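3-dehydroquinate dehydratase (Thermus thermophilus, PDB 2UYG) catalyses, as a type II 3-dehydroquinase, the trans-dehydration of 3-dehydroquinate to 3-dehydroshikimate, the third step of the pathway to chorismate, probably through an enolate intermediate. Local coordinates at residues P8-L13 / V71-A76; G53-W58 / Y82-A87. All coordinates share one frame; numbering follows the deposited sequence.

Interaction 1: residues P8-L13 / V71-A76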
ATOM      1  N   PRO A   8      -4.784  -4.869  29.560  1.00 22.64           N
ATOM      2  CA  PRO A   8      -5.697  -3.772  29.803  1.00 22.34           C
ATOM      3  C   PRO A   8      -7.135  -4.035  29.518  1.00 22.38           C
ATOM      4  O   PRO A   8      -7.548  -4.913  28.699  1.00 21.52           O
ATOM      5  CB  PRO A   8      -5.137  -2.684  28.974  1.00 24.61           C
ATOM      6  CG  PRO A   8      -4.014  -3.292  28.191  1.00 25.13           C
ATOM      7  CD  PRO A   8      -3.630  -4.485  28.798  1.00 22.94           C
ATOM      8  N   ASN A   9      -7.939  -3.299  30.285  1.00 22.54           N
ATOM      9  CA  ASN A   9      -9.392  -3.351  30.209  1.00 23.00           C
ATOM     10  C   ASN A   9     -10.101  -4.688  30.575  1.00 22.58           C
ATOM     11  O   ASN A   9     -11.342  -4.771  30.669  1.00 21.89           O
ATOM     12  CB  ASN A   9      -9.854  -2.867  28.838  1.00 21.27           C
ATOM     13  CG  ASN A   9      -9.293  -1.532  28.518  1.00 25.33           C
ATOM     14  OD1 ASN A   9      -9.583  -0.497  29.219  1.00 21.43           O
ATOM     15  ND2 ASN A   9      -8.446  -1.501  27.472  1.00 22.59           N
ATOM     16  N   LEU A  10      -9.369  -5.756  30.719  1.00 22.58           N
ATOM     17  CA  LEU A  10     -10.116  -6.981  31.021  1.00 24.01           C
ATOM     18  C   LEU A  10     -10.669  -6.960  32.450  1.00 23.59           C
ATOM     19  O   LEU A  10     -11.536  -7.781  32.780  1.00 24.84           O
ATOM     20  CB  LEU A  10      -9.294  -8.222  30.713  1.00 23.87           C
ATOM     21  CG  LEU A  10      -9.023  -8.478  29.205  1.00 23.28           C
ATOM     22  CD1 LEU A  10      -7.718  -9.157  29.121  1.00 21.17           C
ATOM     23  CD2 LEU A  10     -10.117  -9.475  28.596  1.00 25.07           C
ATOM     24  N   ASN A  11     -10.181  -6.056  33.297  1.00 23.99           N
ATOM     25  CA  ASN A  11     -10.823  -5.833  34.618  1.00 24.54           C
ATOM     26  C   ASN A  11     -12.252  -5.486  34.542  1.00 26.97           C
ATOM     27  O   ASN A  11     -12.989  -5.699  35.522  1.00 27.49           O
ATOM     28  CB  ASN A  11     -10.072  -4.810  35.501  1.00 24.65           C
ATOM     29  CG  ASN A  11      -9.759  -3.503  34.760  1.00 25.79           C
ATOM     30  OD1 ASN A  11      -9.373  -3.541  33.615  1.00 23.98           O
ATOM     31  ND2 ASN A  11      -9.967  -2.373  35.397  1.00 14.32           N
ATOM     32  N   LEU A  12     -12.727  -4.956  33.398  1.00 29.99           N
ATOM     33  CA  LEU A  12     -14.112  -4.483  33.300  1.00 30.70           C
ATOM     34  C   LEU A  12     -15.084  -5.479  32.622  1.00 32.79           C
ATOM     35  O   LEU A  12     -16.213  -5.114  32.296  1.00 32.48           O
ATOM     36  CB  LEU A  12     -14.199  -3.129  32.634  1.00 31.59           C
ATOM     37  CG  LEU A  12     -13.404  -1.950  33.193  1.00 32.92           C
ATOM     38  CD1 LEU A  12     -13.756  -0.678  32.353  1.00 35.18           C
ATOM     39  CD2 LEU A  12     -13.526  -1.726  34.733  1.00 31.69           C
ATOM     40  N   LEU A  13     -14.665  -6.728  32.421  1.00 32.92           N
ATOM     41  CA  LEU A  13     -15.548  -7.717  31.805  1.00 34.49           C
ATOM     42  C   LEU A  13     -16.807  -7.796  32.657  1.00 35.89           C
ATOM     43  O   LEU A  13     -16.735  -7.690  33.893  1.00 36.01           O
ATOM     44  CB  LEU A  13     -14.882  -9.085  31.755  1.00 34.25           C
ATOM     45  CG  LEU A  13     -14.406  -9.788  30.473  1.00 34.68           C
ATOM     46  CD1 LEU A  13     -14.191  -8.922  29.248  1.00 35.25           C
ATOM     47  CD2 LEU A  13     -13.142 -10.505  30.833  1.00 35.96           C
ATOM     48  N   VAL A  71      -0.257 -18.385  30.251  1.00 26.05           N
ATOM     49  CA  VAL A  71      -1.378 -18.212  29.368  1.00 26.94           C
ATOM     50  C   VAL A  71      -1.590 -16.704  29.361  1.00 26.63           C
ATOM     51  O   VAL A  71      -1.781 -16.152  30.439  1.00 26.13           O
ATOM     52  CB  VAL A  71      -2.596 -18.992  29.919  1.00 27.12           C
ATOM     53  CG1 VAL A  71      -3.825 -18.694  29.159  1.00 28.15           C
ATOM     54  CG2 VAL A  71      -2.312 -20.501  29.938  1.00 29.56           C
ATOM     55  N   LEU A  72      -1.693 -16.093  28.162  1.00 24.30           N
ATOM     56  CA  LEU A  72      -1.554 -14.689  27.988  1.00 23.57           C
ATOM     57  C   LEU A  72      -2.569 -14.099  27.062  1.00 23.37           C
ATOM     58  O   LEU A  72      -2.628 -14.464  25.907  1.00 23.67           O
ATOM     59  CB  LEU A  72      -0.141 -14.427  27.394  1.00 24.16           C
ATOM     60  CG  LEU A  72       0.180 -12.998  27.034  1.00 23.69           C
ATOM     61  CD1 LEU A  72       0.172 -12.243  28.321  1.00 26.12           C
ATOM     62  CD2 LEU A  72       1.635 -12.874  26.393  1.00 23.79           C
ATOM     63  N   ASN A  73      -3.341 -13.141  27.573  1.00 23.04           N
ATOM     64  CA  ASN A  73      -4.333 -12.401  26.849  1.00 22.02           C
ATOM     65  C   ASN A  73      -3.878 -10.949  27.002  1.00 22.52           C
ATOM     66  O   ASN A  73      -4.191 -10.295  28.058  1.00 24.57           O
ATOM     67  CB  ASN A  73      -5.751 -12.560  27.427  1.00 19.98           C
ATOM     68  CG  ASN A  73      -6.790 -11.752  26.623  1.00 21.20           C
ATOM     69  OD1 ASN A  73      -6.412 -10.926  25.821  1.00 18.52           O
ATOM     70  ND2 ASN A  73      -8.071 -12.060  26.777  1.00 18.99           N
ATOM     71  N   PRO A  74      -3.156 -10.417  26.043  1.00 21.38           N
ATOM     72  CA  PRO A  74      -2.687  -9.036  26.225  1.00 21.73           C
ATOM     73  C   PRO A  74      -3.783  -7.963  26.073  1.00 22.65           C
ATOM     74  O   PRO A  74      -3.476  -6.785  26.212  1.00 19.94           O
ATOM     75  CB  PRO A  74      -1.603  -8.912  25.181  1.00 22.68           C
ATOM     76  CG  PRO A  74      -1.331 -10.449  24.644  1.00 22.27           C
ATOM     77  CD  PRO A  74      -2.599 -11.077  24.853  1.00 21.15           C
ATOM     78  N   GLY A  75      -5.037  -8.328  25.729  1.00 22.44           N
ATOM     79  CA  GLY A  75      -6.031  -7.252  25.530  1.00 22.35           C
ATOM     80  C   GLY A  75      -5.600  -6.460  24.263  1.00 22.85           C
ATOM     81  O   GLY A  75      -4.887  -7.024  23.434  1.00 20.20           O
ATOM     82  N   ALA A  76      -5.887  -5.164  24.150  1.00 21.49           N
ATOM     83  CA  ALA A  76      -5.509  -4.424  22.942  1.00 22.21           C
ATOM     84  C   ALA A  76      -3.952  -4.350  22.603  1.00 22.14           C
ATOM     85  O   ALA A  76      -3.586  -4.015  21.429  1.00 19.76           O
ATOM     86  CB  ALA A  76      -6.037  -3.094  22.992  1.00 22.61           C
TER
HETATM   87  O   HOH W   1      -7.758  -3.962  25.668  1.00 30.95           O
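Where P8 passes G75, the polar link is a single ordered water, for the two segments share no direct hydrogen bond. It donates to the carbonyl O of P8 at 3.2 Å, and it accepts both from ND2 of N9 and from the backbone N of A76, the latter at 2.7 Å. P8 gives its carbonyl to the water and its ring to the packing, CD of P8 resting 3.5 Å from the carbonyl O of P74; having no N-H, proline leaves no backbone donor to satisfy here. G75 has a positive phi of 68°, and a side chain would run into the O of P8, so glycine suits the place well.

Further along the interface, L10 packs its methyls on the amide of N73. CD1 of L10 sits 3.7 Å from CG of N73, and CD2 of L10 lies 3.8 Å from ND2 of N73, the two side chains meeting at a slant. N73 carries CG anti to its backbone N (chi1 -180°), which brings the amide to the leucine methyls. Its rotation is fixed from both ends: OD1 closes an Asx turn by accepting from N of G75 at 2.9 Å, the donor standing 36° out of the carbonyl plane, while ND2 bonds the hydroxyl of Y131. Asparagine fits because one amide can accept and donate at once. N73 is a predicted substrate ligand close to H99, the predicted proton donor, and L10 touches L100, another predicted ligand. This places the contact at what is probably the substrate pocket.

N9 also reaches Q60 and A83 of a second subunit. Within the chain, strand 69-73 runs between strands 2-6 and 95-99, and the contact joins the loops leaving the C-terminal ends of strands 2-6 and 69-73.

Interaction 2: residues G53-W58 / Y82-A87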
ATOM      1  N   GLY A  53       4.141  -2.252  30.946  1.00 20.12           N
ATOM      2  CA  GLY A  53       5.255  -2.519  31.827  1.00 21.90           C
ATOM      3  C   GLY A  53       5.059  -3.647  32.844  1.00 21.62           C
ATOM      4  O   GLY A  53       5.977  -4.452  33.044  1.00 21.51           O
ATOM      5  N   GLN A  54       3.917  -3.649  33.541  1.00 19.10           N
ATOM      6  CA  GLN A  54       3.692  -4.646  34.514  1.00 20.66           C
ATOM      7  C   GLN A  54       3.514  -5.996  33.826  1.00 21.61           C
ATOM      8  O   GLN A  54       3.983  -6.992  34.326  1.00 22.93           O
ATOM      9  CB  GLN A  54       2.505  -4.242  35.430  1.00 20.36           C
ATOM     10  CG  GLN A  54       2.070  -5.352  36.427  1.00 20.72           C
ATOM     11  CD  GLN A  54       3.089  -5.677  37.491  1.00 24.40           C
ATOM     12  OE1 GLN A  54       4.027  -6.538  37.321  1.00 28.55           O
ATOM     13  NE2 GLN A  54       2.848  -5.112  38.634  1.00 20.33           N
ATOM     14  N   LEU A  55       2.873  -6.026  32.648  1.00 22.97           N
ATOM     15  CA  LEU A  55       2.638  -7.293  31.910  1.00 23.39           C
ATOM     16  C   LEU A  55       3.960  -7.911  31.529  1.00 22.61           C
ATOM     17  O   LEU A  55       4.199  -9.102  31.647  1.00 22.12           O
ATOM     18  CB  LEU A  55       1.829  -7.032  30.599  1.00 22.37           C
ATOM     19  CG  LEU A  55       0.526  -7.739  30.367  1.00 29.07           C
ATOM     20  CD1 LEU A  55       0.035  -7.651  28.884  1.00 27.69           C
ATOM     21  CD2 LEU A  55       0.385  -9.151  30.942  1.00 27.52           C
ATOM     22  N   ILE A  56       4.807  -7.043  31.002  1.00 23.41           N
ATOM     23  CA  ILE A  56       6.138  -7.395  30.613  1.00 23.75           C
ATOM     24  C   ILE A  56       6.867  -8.056  31.787  1.00 24.00           C
ATOM     25  O   ILE A  56       7.376  -9.174  31.635  1.00 23.88           O
ATOM     26  CB  ILE A  56       6.864  -6.145  30.145  1.00 25.93           C
ATOM     27  CG1 ILE A  56       6.385  -5.773  28.728  1.00 26.01           C
ATOM     28  CG2 ILE A  56       8.424  -6.363  30.152  1.00 23.08           C
ATOM     29  CD1 ILE A  56       6.849  -4.364  28.291  1.00 31.71           C
ATOM     30  N   GLU A  57       6.911  -7.371  32.940  1.00 23.21           N
ATOM     31  CA  GLU A  57       7.666  -7.837  34.081  1.00 23.31           C
ATOM     32  C   GLU A  57       7.149  -9.199  34.518  1.00 22.57           C
ATOM     33  O   GLU A  57       7.946 -10.082  34.693  1.00 20.78           O
ATOM     34  CB  GLU A  57       7.695  -6.810  35.220  1.00 22.92           C
ATOM     35  CG  GLU A  57       8.611  -5.695  34.823  1.00 28.26           C
ATOM     36  CD  GLU A  57       8.891  -4.622  35.837  1.00 31.61           C
ATOM     37  OE1 GLU A  57       8.064  -4.342  36.702  1.00 33.72           O
ATOM     38  OE2 GLU A  57       9.961  -3.996  35.669  1.00 32.65           O
ATOM     39  N   TRP A  58       5.833  -9.383  34.595  1.00 22.90           N
ATOM     40  CA  TRP A  58       5.281 -10.684  34.946  1.00 22.57           C
ATOM     41  C   TRP A  58       5.647 -11.769  33.923  1.00 24.04           C
ATOM     42  O   TRP A  58       5.939 -12.943  34.295  1.00 25.86           O
ATOM     43  CB  TRP A  58       3.787 -10.588  35.050  1.00 21.38           C
ATOM     44  CG  TRP A  58       3.246  -9.876  36.219  1.00 22.64           C
ATOM     45  CD1 TRP A  58       3.835  -9.792  37.516  1.00 23.31           C
ATOM     46  CD2 TRP A  58       1.923  -9.332  36.358  1.00 19.44           C
ATOM     47  NE1 TRP A  58       2.968  -9.153  38.367  1.00 21.91           N
ATOM     48  CE2 TRP A  58       1.792  -8.864  37.704  1.00 18.83           C
ATOM     49  CE3 TRP A  58       0.832  -9.108  35.434  1.00 20.72           C
ATOM     50  CZ2 TRP A  58       0.653  -8.121  38.151  1.00 23.22           C
ATOM     51  CZ3 TRP A  58      -0.305  -8.447  35.868  1.00 17.52           C
ATOM     52  CH2 TRP A  58      -0.423  -7.985  37.233  1.00 26.36           C
ATOM     53  N   TYR A  82       5.296  -4.519  20.670  1.00 21.20           N
ATOM     54  CA  TYR A  82       6.475  -5.225  20.387  1.00 21.45           C
ATOM     55  C   TYR A  82       7.322  -5.342  21.631  1.00 19.63           C
ATOM     56  O   TYR A  82       8.154  -6.239  21.714  1.00 20.67           O
ATOM     57  CB  TYR A  82       7.241  -4.548  19.198  1.00 23.83           C
ATOM     58  CG  TYR A  82       6.521  -4.559  17.821  1.00 22.66           C
ATOM     59  CD1 TYR A  82       6.057  -3.376  17.245  1.00 22.96           C
ATOM     60  CD2 TYR A  82       6.381  -5.741  17.075  1.00 27.75           C
ATOM     61  CE1 TYR A  82       5.498  -3.353  15.956  1.00 23.63           C
ATOM     62  CE2 TYR A  82       5.731  -5.753  15.817  1.00 24.73           C
ATOM     63  CZ  TYR A  82       5.321  -4.549  15.278  1.00 27.14           C
ATOM     64  OH  TYR A  82       4.686  -4.488  14.067  1.00 33.86           O
ATOM     65  N   ALA A  83       7.044  -4.611  22.684  1.00 20.15           N
ATOM     66  CA  ALA A  83       7.816  -4.809  23.894  1.00 20.04           C
ATOM     67  C   ALA A  83       7.389  -6.047  24.599  1.00 20.78           C
ATOM     68  O   ALA A  83       8.244  -6.833  25.124  1.00 21.57           O
ATOM     69  CB  ALA A  83       7.875  -3.552  24.770  1.00 19.99           C
ATOM     70  N   LEU A  84       6.105  -6.358  24.502  1.00 21.95           N
ATOM     71  CA  LEU A  84       5.579  -7.576  25.065  1.00 22.37           C
ATOM     72  C   LEU A  84       6.023  -8.834  24.306  1.00 22.97           C
ATOM     73  O   LEU A  84       6.354  -9.877  24.898  1.00 19.46           O
ATOM     74  CB  LEU A  84       4.098  -7.502  25.072  1.00 22.89           C
ATOM     75  CG  LEU A  84       3.260  -8.014  26.221  1.00 26.08           C
ATOM     76  CD1 LEU A  84       1.962  -8.526  25.649  1.00 23.14           C
ATOM     77  CD2 LEU A  84       3.913  -8.943  27.240  1.00 27.64           C
ATOM     78  N   LEU A  85       6.045  -8.727  22.988  1.00 24.58           N
ATOM     79  CA  LEU A  85       6.675  -9.796  22.187  1.00 26.29           C
ATOM     80  C   LEU A  85       8.081 -10.062  22.664  1.00 25.36           C
ATOM     81  O   LEU A  85       8.471 -11.157  22.758  1.00 26.77           O
ATOM     82  CB  LEU A  85       6.840  -9.331  20.735  1.00 26.89           C
ATOM     83  CG  LEU A  85       6.987 -10.245  19.546  1.00 31.81           C
ATOM     84  CD1 LEU A  85       7.880  -9.604  18.414  1.00 30.16           C
ATOM     85  CD2 LEU A  85       7.212 -11.732  19.779  1.00 30.03           C
ATOM     86  N   ASP A  86       8.881  -9.028  22.818  1.00 24.06           N
ATOM     87  CA  ASP A  86      10.283  -9.270  23.134  1.00 24.41           C
ATOM     88  C   ASP A  86      10.370  -9.922  24.542  1.00 22.68           C
ATOM     89  O   ASP A  86      11.234 -10.741  24.797  1.00 22.22           O
ATOM     90  CB  ASP A  86      11.100  -7.968  23.071  1.00 21.83           C
ATOM     91  CG  ASP A  86      11.680  -7.688  21.718  1.00 27.22           C
ATOM     92  OD1 ASP A  86      11.538  -8.547  20.821  1.00 31.36           O
ATOM     93  OD2 ASP A  86      12.320  -6.601  21.403  1.00 30.32           O
ATOM     94  N   ALA A  87       9.465  -9.531  25.430  1.00 22.76           N
ATOM     95  CA  ALA A  87       9.413 -10.100  26.775  1.00 22.08           C
ATOM     96  C   ALA A  87       9.190 -11.588  26.647  1.00 22.76           C
ATOM     97  O   ALA A  87       9.906 -12.333  27.281  1.00 22.94           O
ATOM     98  CB  ALA A  87       8.335  -9.520  27.573  1.00 20.78           C
TER
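I56 faces helix 82-89 with both branches of its side chain, each directed at a different alanine. CG1 is anti to the carbonyl carbon (chi1 -77°), and the branch it carries reaches forward until CD1 of I56 stands 3.8 Å from CB of A83. CG2 of I56 takes the other direction and meets CB of A87 at 4.1 Å, one helical turn further on. Between them CG1 of I56 passes 4.2 Å from CA of L84, so the isoleucine lies against the backbone there. Small alanines suit these positions because they let a branched side chain approach the neighbouring helix. L55 and L84 cross at a slant beside this group, their CD1 methyls 3.9 Å apart.

The segments 53-58 and 82-87 run almost parallel, 10° apart in direction and with 9.1 Å between their axes. All five touching residues are buried and apolar. D86 of helix 82-89, a predicted substrate ligand, forms a salt bridge with R110 of another subunit, whose N9 packs on I56 and A87. On the sheet side L55 rests on L5 of strand 2-6, and L84 on P74 just beyond strand 69-73.

Overall arrangement
Interactions 1 and 2 lie with their centres about 14 Å apart and alternate along the chain: 8-13, 53-58, 71-76, 82-87. The parallel sheet, with strand order 2-1-3-4-5, gives the flavodoxin-like fold of type II dehydroquinases, and helices 52-61 and 82-89 are neighbouring helices of its beta-alpha units, with strand 69-73 between them in sequence. The contacts touch directly: CB of P74 packs 3.6 Å from CD1 of L84, and L72 meets L55. Interaction 1 belongs to the C-terminal ends of the strands, whereas interaction 2 joins helices packed beside the sheet. Both adjoin other subunits of the dodecamer, so the predicted substrate-binding residues N73 and D86 lie close to subunit interfaces.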